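PDB 6FAK: afamin from Homo sapiens, which carries hydrophobic molecules in body fluids, binds vitamin E and keeps lipidated Wnt proteins soluble and active. Local coordinates for residues A[37-42]-A[138-143]; A[358-363]-A[371-376]. All blocks are in the same frame, centred on the assembly; numbering follows the deposited sequence.

Contact 1 of 2, residues A[37-42]-A[138-143]; sequences ATFEEM and LNHFLY
F39, H140 and Y143 form an aromatic cluster in the first albumin domain, where the N-terminal start of helix 39-58 meets helix 134-148. F39 turns its ring edge to the face of Y143, with centroids 5.5 Å apart and planes at 74°. Between the side chains the closest atoms are F39 CD1 and Y143 CG, at 3.8 Å. F39 CB also lies over the Y143 face, a CH-pi contact 4.2 Å from the ring centroid. CG of F39 is anti to its backbone N (chi1 -169°), on the side of helix 134-148. CZ of F39 meets N139 CB, and ND1 of H140 lies over one face of the F39 ring, offset toward the rim. Y143 OH donates to A37 O at 2.6 Å, in the carbonyl plane and on a lone pair. M42 CG packs 3.5 Å from Y143 CD1, and its sulfur makes an oblique Met-aromatic contact with the same ring. A phenylalanine in place of Y143 would probably leave A37 O without this hydrogen bond and the chain just before helix 39-58 less firmly held. T38 and E41 form a capping box, with T38 N bonded to E41 OE1 and a weak return bond from E41 N to T38 OG1. E41 OE2 also forms a salt bridge with K86, and OE1 a hydrogen bond with H87. Helix 22-33 adjoins both segments, meeting M42 through F30 and N139 through I27.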
ATOM      1  N   ALA A  37      15.597 -14.911   8.191  1.00 28.36           N
ATOM      2  CA  ALA A  37      16.262 -16.076   7.599  1.00 28.85           C
ATOM      3  C   ALA A  37      17.300 -15.690   6.533  1.00 29.63           C
ATOM      4  O   ALA A  37      17.108 -14.714   5.763  1.00 29.27           O
ATOM      5  CB  ALA A  37      15.268 -17.069   7.040  1.00 28.93           C
ATOM      6  N   THR A  38      18.415 -16.442   6.532  1.00 29.86           N
ATOM      7  CA  THR A  38      19.541 -16.211   5.662  1.00 30.58           C
ATOM      8  C   THR A  38      19.257 -16.872   4.323  1.00 31.45           C
ATOM      9  O   THR A  38      18.371 -17.716   4.199  1.00 31.37           O
ATOM     10  CB  THR A  38      20.863 -16.817   6.254  1.00 31.67           C
ATOM     11  OG1 THR A  38      20.698 -18.235   6.423  1.00 31.45           O
ATOM     12  CG2 THR A  38      21.194 -16.213   7.627  1.00 31.70           C
ATOM     13  N   PHE A  39      20.032 -16.507   3.322  1.00 33.61           N
ATOM     14  CA  PHE A  39      19.914 -17.122   1.987  1.00 36.84           C
ATOM     15  C   PHE A  39      20.252 -18.612   1.942  1.00 37.02           C
ATOM     16  O   PHE A  39      19.623 -19.369   1.201  1.00 36.66           O
ATOM     17  CB  PHE A  39      20.717 -16.356   0.919  1.00 38.59           C
ATOM     18  CG  PHE A  39      20.399 -16.802  -0.483  1.00 40.57           C
ATOM     19  CD1 PHE A  39      19.249 -16.366  -1.124  1.00 38.44           C
ATOM     20  CD2 PHE A  39      21.207 -17.751  -1.128  1.00 42.89           C
ATOM     21  CE1 PHE A  39      18.935 -16.803  -2.401  1.00 40.42           C
ATOM     22  CE2 PHE A  39      20.902 -18.191  -2.408  1.00 43.55           C
ATOM     23  CZ  PHE A  39      19.757 -17.709  -3.051  1.00 42.27           C
ATOM     24  N   GLU A  40      21.217 -19.033   2.744  1.00 40.23           N
ATOM     25  CA  GLU A  40      21.521 -20.461   2.880  1.00 42.61           C
ATOM     26  C   GLU A  40      20.323 -21.241   3.388  1.00 40.21           C
ATOM     27  O   GLU A  40      20.047 -22.365   2.926  1.00 38.03           O
ATOM     28  CB  GLU A  40      22.710 -20.685   3.823  1.00 50.17           C
ATOM     29  CG  GLU A  40      24.037 -20.239   3.227  1.00 64.76           C
ATOM     30  CD  GLU A  40      25.249 -20.580   4.092  1.00 76.57           C
ATOM     31  OE1 GLU A  40      26.384 -20.454   3.573  1.00 89.61           O
ATOM     32  OE2 GLU A  40      25.080 -20.962   5.276  1.00 74.62           O
ATOM     33  N   GLU A  41      19.614 -20.656   4.360  1.00 37.72           N
ATOM     34  CA  GLU A  41      18.397 -21.273   4.885  1.00 36.33           C
ATOM     35  C   GLU A  41      17.324 -21.411   3.790  1.00 35.82           C
ATOM     36  O   GLU A  41      16.667 -22.445   3.705  1.00 36.48           O
ATOM     37  CB  GLU A  41      17.924 -20.547   6.165  1.00 36.26           C
ATOM     38  CG  GLU A  41      18.917 -20.700   7.338  1.00 36.95           C
ATOM     39  CD  GLU A  41      18.712 -19.735   8.524  1.00 37.84           C
ATOM     40  OE1 GLU A  41      18.039 -18.683   8.421  1.00 36.81           O
ATOM     41  OE2 GLU A  41      19.238 -20.041   9.619  1.00 38.15           O
ATOM     42  N   MET A  42      17.192 -20.420   2.913  1.00 36.17           N
ATOM     43  CA  MET A  42      16.234 -20.475   1.809  1.00 36.90           C
ATOM     44  C   MET A  42      16.426 -21.732   0.937  1.00 39.21           C
ATOM     45  O   MET A  42      15.467 -22.437   0.639  1.00 40.75           O
ATOM     46  CB  MET A  42      16.334 -19.224   0.905  1.00 35.93           C
ATOM     47  CG  MET A  42      16.047 -17.874   1.514  1.00 34.66           C
ATOM     48  SD  MET A  42      14.298 -17.654   1.819  1.00 33.13           S
ATOM     49  CE  MET A  42      14.308 -17.208   3.538  1.00 31.66           C
ATOM     50  N   LEU A 138      18.772 -13.897  -9.680  1.00 45.53           N
ATOM     51  CA  LEU A 138      17.360 -13.675  -9.513  1.00 46.26           C
ATOM     52  C   LEU A 138      16.882 -14.259  -8.173  1.00 41.66           C
ATOM     53  O   LEU A 138      16.030 -13.659  -7.533  1.00 37.52           O
ATOM     54  CB  LEU A 138      16.570 -14.259 -10.692  1.00 52.80           C
ATOM     55  CG  LEU A 138      15.170 -13.677 -10.975  1.00 67.39           C
ATOM     56  CD1 LEU A 138      15.019 -13.240 -12.427  1.00 73.19           C
ATOM     57  CD2 LEU A 138      14.055 -14.644 -10.600  1.00 68.68           C
ATOM     58  N   ASN A 139      17.409 -15.420  -7.769  1.00 38.60           N
ATOM     59  CA  ASN A 139      17.085 -16.002  -6.470  1.00 38.32           C
ATOM     60  C   ASN A 139      17.443 -15.047  -5.330  1.00 36.05           C
ATOM     61  O   ASN A 139      16.615 -14.804  -4.474  1.00 33.57           O
ATOM     62  CB  ASN A 139      17.758 -17.346  -6.228  1.00 38.72           C
ATOM     63  CG  ASN A 139      17.075 -18.501  -6.958  1.00 42.10           C
ATOM     64  OD1 ASN A 139      15.955 -18.375  -7.447  1.00 45.02           O
ATOM     65  ND2 ASN A 139      17.762 -19.644  -7.025  1.00 41.19           N
ATOM     66  N   HIS A 140      18.652 -14.487  -5.351  0.53 35.37           N
ATOM     67  CA  HIS A 140      19.091 -13.560  -4.298  0.53 35.56           C
ATOM     68  C   HIS A 140      18.323 -12.229  -4.337  0.53 35.40           C
ATOM     69  O   HIS A 140      17.916 -11.705  -3.285  0.53 33.20           O
ATOM     70  CB  HIS A 140      20.612 -13.337  -4.343  0.53 36.87           C
ATOM     71  CG  HIS A 140      21.159 -12.671  -3.115  0.53 37.46           C
ATOM     72  ND1 HIS A 140      21.810 -13.357  -2.115  0.53 38.46           N
ATOM     73  CD2 HIS A 140      21.138 -11.375  -2.724  0.53 37.27           C
ATOM     74  CE1 HIS A 140      22.160 -12.514  -1.160  0.53 37.77           C
ATOM     75  NE2 HIS A 140      21.769 -11.305  -1.509  0.53 36.65           N
ATOM     76  N   PHE A 141      18.079 -11.697  -5.535  1.00 34.90           N
ATOM     77  CA  PHE A 141      17.207 -10.492  -5.702  1.00 36.30           C
ATOM     78  C   PHE A 141      15.809 -10.647  -5.051  1.00 34.78           C
ATOM     79  O   PHE A 141      15.372  -9.791  -4.286  1.00 34.27           O
ATOM     80  CB  PHE A 141      17.013 -10.191  -7.206  1.00 41.07           C
ATOM     81  CG  PHE A 141      15.940  -9.165  -7.499  1.00 42.55           C
ATOM     82  CD1 PHE A 141      16.217  -7.803  -7.418  1.00 43.85           C
ATOM     83  CD2 PHE A 141      14.659  -9.566  -7.840  1.00 45.28           C
ATOM     84  CE1 PHE A 141      15.238  -6.864  -7.659  1.00 40.14           C
ATOM     85  CE2 PHE A 141      13.675  -8.641  -8.096  1.00 45.91           C
ATOM     86  CZ  PHE A 141      13.975  -7.290  -7.998  1.00 46.59           C
ATOM     87  N   LEU A 142      15.147 -11.753  -5.382  1.00 31.83           N
ATOM     88  CA  LEU A 142      13.852 -12.079  -4.917  1.00 32.23           C
ATOM     89  C   LEU A 142      13.803 -12.281  -3.383  1.00 29.51           C
ATOM     90  O   LEU A 142      12.885 -11.794  -2.731  1.00 29.01           O
ATOM     91  CB  LEU A 142      13.359 -13.315  -5.647  1.00 33.60           C
ATOM     92  CG  LEU A 142      11.912 -13.539  -5.997  1.00 38.64           C
ATOM     93  CD1 LEU A 142      11.191 -12.266  -6.401  1.00 39.34           C
ATOM     94  CD2 LEU A 142      11.828 -14.584  -7.122  1.00 38.93           C
ATOM     95  N   TYR A 143      14.772 -13.019  -2.837  1.00 27.89           N
ATOM     96  CA  TYR A 143      15.011 -13.051  -1.393  1.00 27.30           C
ATOM     97  C   TYR A 143      15.081 -11.660  -0.766  1.00 26.87           C
ATOM     98  O   TYR A 143      14.415 -11.398   0.244  1.00 25.93           O
ATOM     99  CB  TYR A 143      16.293 -13.833  -1.105  1.00 28.09           C
ATOM    100  CG  TYR A 143      16.897 -13.721   0.248  1.00 28.41           C
ATOM    101  CD1 TYR A 143      16.324 -14.358   1.334  1.00 28.65           C
ATOM    102  CD2 TYR A 143      18.097 -13.030   0.448  1.00 29.17           C
ATOM    103  CE1 TYR A 143      16.887 -14.270   2.603  1.00 28.74           C
ATOM    104  CE2 TYR A 143      18.686 -12.953   1.709  1.00 28.92           C
ATOM    105  CZ  TYR A 143      18.087 -13.599   2.774  1.00 28.62           C
ATOM    106  OH  TYR A 143      18.663 -13.545   4.003  1.00 29.08           O
TER

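Contact 2 of 2, residues A[358-363]-A[371-376]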
ATOM      1  N   ASP A 358     -27.371   5.163   6.460  1.00 27.44           N
ATOM      2  CA  ASP A 358     -27.841   6.000   7.593  1.00 28.93           C
ATOM      3  C   ASP A 358     -29.131   6.766   7.269  1.00 28.48           C
ATOM      4  O   ASP A 358     -30.042   6.835   8.106  1.00 28.54           O
ATOM      5  CB  ASP A 358     -26.750   6.988   8.063  1.00 31.20           C
ATOM      6  CG  ASP A 358     -25.483   6.274   8.508  1.00 36.05           C
ATOM      7  OD1 ASP A 358     -25.549   5.033   8.781  1.00 41.29           O
ATOM      8  OD2 ASP A 358     -24.405   6.933   8.529  1.00 40.73           O
ATOM      9  N   LEU A 359     -29.212   7.339   6.075  1.00 28.24           N
ATOM     10  CA  LEU A 359     -30.415   8.037   5.635  1.00 28.99           C
ATOM     11  C   LEU A 359     -31.665   7.132   5.732  1.00 27.96           C
ATOM     12  O   LEU A 359     -32.742   7.557   6.238  1.00 27.62           O
ATOM     13  CB  LEU A 359     -30.246   8.495   4.166  1.00 31.77           C
ATOM     14  CG  LEU A 359     -31.556   8.980   3.499  1.00 33.39           C
ATOM     15  CD1 LEU A 359     -31.716  10.438   3.877  1.00 37.25           C
ATOM     16  CD2 LEU A 359     -31.512   8.815   2.009  1.00 34.08           C
ATOM     17  N   LEU A 360     -31.544   5.931   5.172  1.00 27.45           N
ATOM     18  CA  LEU A 360     -32.645   4.961   5.181  1.00 27.52           C
ATOM     19  C   LEU A 360     -33.006   4.474   6.580  1.00 29.41           C
ATOM     20  O   LEU A 360     -34.198   4.168   6.823  1.00 28.43           O
ATOM     21  CB  LEU A 360     -32.396   3.796   4.248  1.00 26.91           C
ATOM     22  CG  LEU A 360     -32.257   4.117   2.738  1.00 26.44           C
ATOM     23  CD1 LEU A 360     -32.155   2.832   1.978  1.00 26.48           C
ATOM     24  CD2 LEU A 360     -33.421   4.968   2.214  1.00 26.39           C
ATOM     25  N   ARG A 361     -32.046   4.420   7.502  0.55 30.34           N
ATOM     26  CA  ARG A 361     -32.391   4.073   8.885  0.55 32.07           C
ATOM     27  C   ARG A 361     -33.349   5.052   9.498  0.55 31.70           C
ATOM     28  O   ARG A 361     -34.279   4.654  10.208  0.55 33.33           O
ATOM     29  CB  ARG A 361     -31.157   3.959   9.776  0.55 33.88           C
ATOM     30  CG  ARG A 361     -30.593   2.565   9.762  0.55 37.12           C
ATOM     31  CD  ARG A 361     -30.057   2.156  11.103  0.55 39.67           C
ATOM     32  NE  ARG A 361     -29.059   3.084  11.588  0.55 40.50           N
ATOM     33  CZ  ARG A 361     -28.335   2.900  12.694  0.55 41.54           C
ATOM     34  NH1 ARG A 361     -28.492   1.786  13.428  0.55 39.47           N
ATOM     35  NH2 ARG A 361     -27.440   3.825  13.059  0.55 39.72           N
ATOM     36  N   ASN A 362     -33.121   6.327   9.234  0.55 31.49           N
ATOM     37  CA  ASN A 362     -34.039   7.351   9.664  0.55 32.94           C
ATOM     38  C   ASN A 362     -35.354   7.330   8.867  0.55 31.65           C
ATOM     39  O   ASN A 362     -36.427   7.149   9.452  0.55 32.10           O
ATOM     40  CB  ASN A 362     -33.357   8.727   9.640  0.55 34.60           C
ATOM     41  CG  ASN A 362     -34.304   9.844   9.989  0.55 36.43           C
ATOM     42  OD1 ASN A 362     -34.990  10.373   9.119  0.55 37.56           O
ATOM     43  ND2 ASN A 362     -34.356  10.209  11.273  0.55 39.64           N
ATOM     44  N   CYS A 363     -35.261   7.516   7.558  1.00 30.22           N
ATOM     45  CA  CYS A 363     -36.438   7.653   6.671  1.00 29.43           C
ATOM     46  C   CYS A 363     -37.436   6.525   6.706  1.00 28.52           C
ATOM     47  O   CYS A 363     -38.647   6.798   6.704  1.00 28.01           O
ATOM     48  CB  CYS A 363     -36.001   7.851   5.187  1.00 30.38           C
ATOM     49  SG  CYS A 363     -35.143   9.416   4.853  1.00 32.92           S
ATOM     50  N   GLY A 371     -41.158  10.481   0.980  1.00 29.80           N
ATOM     51  CA  GLY A 371     -40.950  11.912   1.036  1.00 30.77           C
ATOM     52  C   GLY A 371     -39.614  12.298   1.649  1.00 32.33           C
ATOM     53  O   GLY A 371     -39.110  13.397   1.381  1.00 34.85           O
ATOM     54  N   CYS A 372     -39.043  11.405   2.468  1.00 31.66           N
ATOM     55  CA  CYS A 372     -37.795  11.621   3.173  1.00 31.67           C
ATOM     56  C   CYS A 372     -36.604  11.167   2.308  1.00 31.69           C
ATOM     57  O   CYS A 372     -35.612  11.897   2.176  1.00 33.04           O
ATOM     58  CB  CYS A 372     -37.870  10.864   4.519  1.00 33.24           C
ATOM     59  SG  CYS A 372     -36.438  10.871   5.590  1.00 37.96           S
ATOM     60  N   TYR A 373     -36.652   9.954   1.756  1.00 29.57           N
ATOM     61  CA  TYR A 373     -35.497   9.451   0.967  1.00 29.41           C
ATOM     62  C   TYR A 373     -35.377   9.969  -0.465  1.00 31.20           C
ATOM     63  O   TYR A 373     -34.339   9.840  -1.106  1.00 31.15           O
ATOM     64  CB  TYR A 373     -35.414   7.923   1.013  1.00 28.37           C
ATOM     65  CG  TYR A 373     -36.560   7.116   0.451  1.00 27.65           C
ATOM     66  CD1 TYR A 373     -36.829   7.093  -0.916  1.00 27.78           C
ATOM     67  CD2 TYR A 373     -37.273   6.263   1.263  1.00 27.56           C
ATOM     68  CE1 TYR A 373     -37.826   6.291  -1.446  1.00 27.93           C
ATOM     69  CE2 TYR A 373     -38.272   5.460   0.759  1.00 27.51           C
ATOM     70  CZ  TYR A 373     -38.536   5.463  -0.608  1.00 27.64           C
ATOM     71  OH  TYR A 373     -39.518   4.695  -1.106  1.00 27.30           O
ATOM     72  N   ARG A 374     -36.451  10.577  -0.949  1.00 32.64           N
ATOM     73  CA  ARG A 374     -36.486  11.324  -2.189  1.00 35.13           C
ATOM     74  C   ARG A 374     -35.296  12.276  -2.368  1.00 33.33           C
ATOM     75  O   ARG A 374     -34.821  12.443  -3.480  1.00 32.60           O
ATOM     76  CB  ARG A 374     -37.823  12.085  -2.241  1.00 39.61           C
ATOM     77  CG  ARG A 374     -37.940  13.256  -3.211  1.00 47.54           C
ATOM     78  CD  ARG A 374     -39.274  13.964  -3.035  1.00 50.80           C
ATOM     79  NE  ARG A 374     -40.244  13.535  -4.023  1.00 58.39           N
ATOM     80  CZ  ARG A 374     -41.567  13.636  -3.914  1.00 60.48           C
ATOM     81  NH1 ARG A 374     -42.118  14.136  -2.814  1.00 57.19           N
ATOM     82  NH2 ARG A 374     -42.347  13.217  -4.910  1.00 63.64           N
ATOM     83  N   TYR A 375     -34.825  12.854  -1.268  1.00 33.05           N
ATOM     84  CA  TYR A 375     -33.723  13.818  -1.240  1.00 34.23           C
ATOM     85  C   TYR A 375     -32.335  13.240  -0.963  1.00 32.37           C
ATOM     86  O   TYR A 375     -31.407  13.976  -0.601  1.00 32.04           O
ATOM     87  CB  TYR A 375     -34.049  14.887  -0.198  1.00 39.30           C
ATOM     88  CG  TYR A 375     -35.342  15.571  -0.526  1.00 41.28           C
ATOM     89  CD1 TYR A 375     -35.413  16.426  -1.602  1.00 41.21           C
ATOM     90  CD2 TYR A 375     -36.523  15.255   0.157  1.00 41.92           C
ATOM     91  CE1 TYR A 375     -36.598  17.014  -1.956  1.00 44.60           C
ATOM     92  CE2 TYR A 375     -37.711  15.866  -0.176  1.00 43.04           C
ATOM     93  CZ  TYR A 375     -37.742  16.737  -1.235  1.00 44.73           C
ATOM     94  OH  TYR A 375     -38.916  17.340  -1.588  1.00 47.23           O
ATOM     95  N   ALA A 376     -32.154  11.940  -1.145  1.00 30.72           N
ATOM     96  CA  ALA A 376     -30.851  11.338  -0.924  1.00 30.48           C
ATOM     97  C   ALA A 376     -29.728  11.982  -1.723  1.00 30.28           C
ATOM     98  O   ALA A 376     -28.630  12.201  -1.202  1.00 29.46           O
ATOM     99  CB  ALA A 376     -30.893   9.863  -1.237  1.00 31.02           C
TER
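C363 and C372 are joined by a disulfide, SG to SG 2.1 Å, with chi3 at -69°. It ties the C-terminal end of helix 346-363 to the short helix 369-373. The two sulfurs leave their backbones differently: SG of C363 is anti to its carbonyl carbon (chi1 -67°), SG of C372 anti to its backbone N. The CA atoms of the two cysteines are 5.5 Å apart. C363 is followed by C364, which pairs with C319, so adjacent cysteines make two disulfides, the paired-cysteine pattern of the albumin family.

The remaining contacts are mainly apolar. L359 CD2 presses on A376 CB at 3.5 Å, a tight carbon pair. L360 CD2 lies 3.8 Å from Y373 CB and approaches the tyrosine ring obliquely. C363 SG adds a 4.1 Å contact to Y373 CB. The Y373 ring leads away from helix 346-363 toward V318 and C319 of helix 318-324, and its OH is hydrogen-bonded to S315 O.

No hydrogen bond crosses between the two segments. The contact therefore rests on one covalent bond and a small, largely buried apolar patch: the cross-link holds the end of helix 346-363 close to helix 369-373, and the leucines pack beside it.

Contact 1 and contact 2 lie in different albumin domains, the first and the second. Their centres are 58 Å apart and their nearest atoms about 43 Å, on opposite sides of the centre of the chain. They follow one another along the sequence. Contact 1 is a long-range join across 95 intervening residues, contact 2 a local one across seven. The deep hydrophobic pocket, residues 194-298, belongs to the second albumin domain, as contact 2 does, but neither contact falls in that range. The side chain of Y143 is about 13 Å from a bound sodium ion. The side chain of C372 is about 4 Å from a hexaethylene glycol, probably from the crystallisation liquor.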